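Local coordinates for gram-negative insecticidal protein (PDB 6FBM) that acts as an insecticidal toxin of the MACPF family, probably by forming pores in target-cell membranes, at residues T124-V129 with Q257-W262. Numbering follows the deposited sequence.
Sequences TREAHV and QAFSQW
Glu126 and His128 on strand 124-129 meet Phe259 and Trp262 on helix 257-262 with their backbones well separated: the axes of the two segments approach to 12.6 Å and their N-to-C directions differ by 39°. Backbones so far apart leave the contact to the ends of long side chains, and no hydrogen bond crosses it. The CA-CB bond of Trp262 does not itself aim at the strand; a chi1 of 177°, turning CG to the side opposite the backbone N, carries the six-membered end of the indole there, with Trp262 CZ3 3.7 Å from His128 CD2. The ring planes stand at 89°, and CZ3 sits over one face of the imidazole, offset toward its rim, which defines a T-shaped pair with the tryptophan giving the edge. Phe259 completes the aromatic cluster less regularly: its CZ comes 3.9 Å from His128 CE1, with the planes oblique. The same CZ lies 3.7 Å from Glu126 OE2, on an extended glutamate chain.

Along the strand, His128 NE2 donates to Glu126 OE2 at 2.9 Å. The acceptor lies near the imidazole plane, but the donor approaches from above the carboxylate plane, not within it; the bond would help hold the imidazole with one face toward Trp262. Tyr206 OH also bonds to OE2, so this buried oxygen has two polar partners.

The contact places helix 255-269 against the central antiparallel sheet of the MACPF domain, on strand 120-134, which is flanked by strands 64-78 and 179-187. Phe259 and Trp262 also pack on Leu181 of strand 179-187, while Ile249 of helix 246-250 touches Phe259.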
loop_
_atom_site.group_PDB
_atom_site.type_symbol
_atom_site.label_atom_id
_atom_site.label_comp_id
_atom_site.label_asym_id
_atom_site.label_seq_id
_atom_site.Cartn_x
_atom_site.Cartn_y
_atom_site.Cartn_z
ATOM N N THR A 124 -2.975 21.517 -31.172
ATOM C CA THR A 124 -1.694 20.873 -31.310
ATOM C C THR A 124 -1.740 19.645 -30.406
ATOM O O THR A 124 -1.758 19.788 -29.185
ATOM C CB THR A 124 -0.585 21.841 -30.926
ATOM O OG1 THR A 124 -0.543 22.900 -31.887
ATOM C CG2 THR A 124 0.749 21.145 -30.910
ATOM N N ARG A 125 -1.760 18.456 -31.029
ATOM C CA ARG A 125 -1.972 17.191 -30.327
ATOM C C ARG A 125 -0.751 16.305 -30.427
ATOM O O ARG A 125 -0.195 16.084 -31.506
ATOM C CB ARG A 125 -3.178 16.427 -30.869
ATOM C CG ARG A 125 -4.440 17.267 -30.996
ATOM C CD ARG A 125 -5.712 16.427 -31.177
ATOM N NE ARG A 125 -5.737 15.740 -32.466
ATOM C CZ ARG A 125 -6.012 16.342 -33.627
ATOM N NH1 ARG A 125 -6.314 17.662 -33.701
ATOM N NH2 ARG A 125 -5.973 15.614 -34.740
ATOM N N GLU A 126 -0.317 15.819 -29.272
ATOM C CA GLU A 126 0.763 14.876 -29.223
ATOM C C GLU A 126 0.191 13.610 -28.652
ATOM O O GLU A 126 -0.167 13.555 -27.472
ATOM C CB GLU A 126 1.906 15.392 -28.380
ATOM C CG GLU A 126 3.102 14.480 -28.449
ATOM C CD GLU A 126 4.269 14.999 -27.688
ATOM O OE1 GLU A 126 5.317 15.114 -28.336
ATOM O OE2 GLU A 126 4.153 15.271 -26.477
ATOM N N ALA A 127 0.116 12.598 -29.496
ATOM C CA ALA A 127 -0.500 11.331 -29.142
ATOM C C ALA A 127 0.622 10.343 -28.814
ATOM O O ALA A 127 1.496 10.079 -29.656
ATOM C CB ALA A 127 -1.361 10.824 -30.285
ATOM N N HIS A 128 0.617 9.830 -27.578
ATOM C CA HIS A 128 1.615 8.874 -27.137
ATOM C C HIS A 128 0.988 7.491 -27.261
ATOM O O HIS A 128 0.352 7.014 -26.339
ATOM C CB HIS A 128 2.044 9.199 -25.722
ATOM C CG HIS A 128 2.810 10.487 -25.612
ATOM N ND1 HIS A 128 4.137 10.530 -25.216
ATOM C CD2 HIS A 128 2.461 11.762 -25.897
ATOM C CE1 HIS A 128 4.556 11.784 -25.243
ATOM N NE2 HIS A 128 3.559 12.549 -25.647
ATOM N N VAL A 129 1.165 6.871 -28.418
ATOM C CA VAL A 129 0.541 5.588 -28.697
ATOM C C VAL A 129 1.365 4.490 -28.066
ATOM O O VAL A 129 2.577 4.472 -28.217
ATOM C CB VAL A 129 0.468 5.298 -30.216
ATOM C CG1 VAL A 129 -0.205 3.944 -30.488
ATOM C CG2 VAL A 129 -0.252 6.435 -30.959
ATOM N N GLN A 257 8.820 18.351 -15.664
ATOM C CA GLN A 257 8.740 17.206 -14.747
ATOM C C GLN A 257 7.330 16.654 -14.679
ATOM O O GLN A 257 7.145 15.433 -14.682
ATOM C CB GLN A 257 9.194 17.551 -13.297
ATOM C CG GLN A 257 8.954 16.465 -12.217
ATOM C CD GLN A 257 9.987 15.313 -12.205
ATOM O OE1 GLN A 257 10.879 15.249 -13.058
ATOM N NE2 GLN A 257 9.835 14.394 -11.269
ATOM N N ALA A 258 6.344 17.543 -14.554
ATOM C CA ALA A 258 4.939 17.125 -14.544
ATOM C C ALA A 258 4.580 16.393 -15.838
ATOM O O ALA A 258 3.844 15.426 -15.819
ATOM C CB ALA A 258 4.023 18.305 -14.320
ATOM N N PHE A 259 5.112 16.858 -16.958
ATOM C CA PHE A 259 4.880 16.186 -18.217
ATOM C C PHE A 259 5.542 14.806 -18.221
ATOM O O PHE A 259 4.921 13.836 -18.664
ATOM C CB PHE A 259 5.363 17.001 -19.379
ATOM C CG PHE A 259 5.425 16.212 -20.666
ATOM C CD1 PHE A 259 4.277 16.032 -21.435
ATOM C CD2 PHE A 259 6.653 15.676 -21.127
ATOM C CE1 PHE A 259 4.341 15.349 -22.609
ATOM C CE2 PHE A 259 6.705 14.964 -22.288
ATOM C CZ PHE A 259 5.537 14.788 -23.035
ATOM N N SER A 260 6.793 14.706 -17.757
ATOM C CA SER A 260 7.492 13.423 -17.749
ATOM C C SER A 260 6.802 12.432 -16.802
ATOM O O SER A 260 6.845 11.230 -17.046
ATOM C CB SER A 260 8.973 13.559 -17.400
ATOM O OG SER A 260 9.053 13.817 -16.033
ATOM N N GLN A 261 6.157 12.923 -15.747
ATOM C CA GLN A 261 5.357 12.042 -14.893
ATOM C C GLN A 261 4.136 11.486 -15.624
ATOM O O GLN A 261 3.815 10.316 -15.486
ATOM C CB GLN A 261 4.887 12.762 -13.620
ATOM C CG GLN A 261 5.891 12.823 -12.491
ATOM C CD GLN A 261 5.374 13.656 -11.327
ATOM O OE1 GLN A 261 4.200 13.604 -10.972
ATOM N NE2 GLN A 261 6.276 14.409 -10.708
ATOM N N TRP A 262 3.448 12.347 -16.369
ATOM C CA TRP A 262 2.320 11.950 -17.207
ATOM C C TRP A 262 2.792 10.962 -18.283
ATOM O O TRP A 262 2.204 9.925 -18.454
ATOM C CB TRP A 262 1.642 13.189 -17.810
ATOM C CG TRP A 262 0.528 12.891 -18.726
ATOM C CD1 TRP A 262 -0.787 12.770 -18.393
ATOM C CD2 TRP A 262 0.616 12.698 -20.121
ATOM N NE1 TRP A 262 -1.528 12.503 -19.516
ATOM C CE2 TRP A 262 -0.684 12.450 -20.589
ATOM C CE3 TRP A 262 1.671 12.699 -21.021
ATOM C CZ2 TRP A 262 -0.961 12.192 -21.928
ATOM C CZ3 TRP A 262 1.392 12.445 -22.385
ATOM C CH2 TRP A 262 0.088 12.199 -22.811
#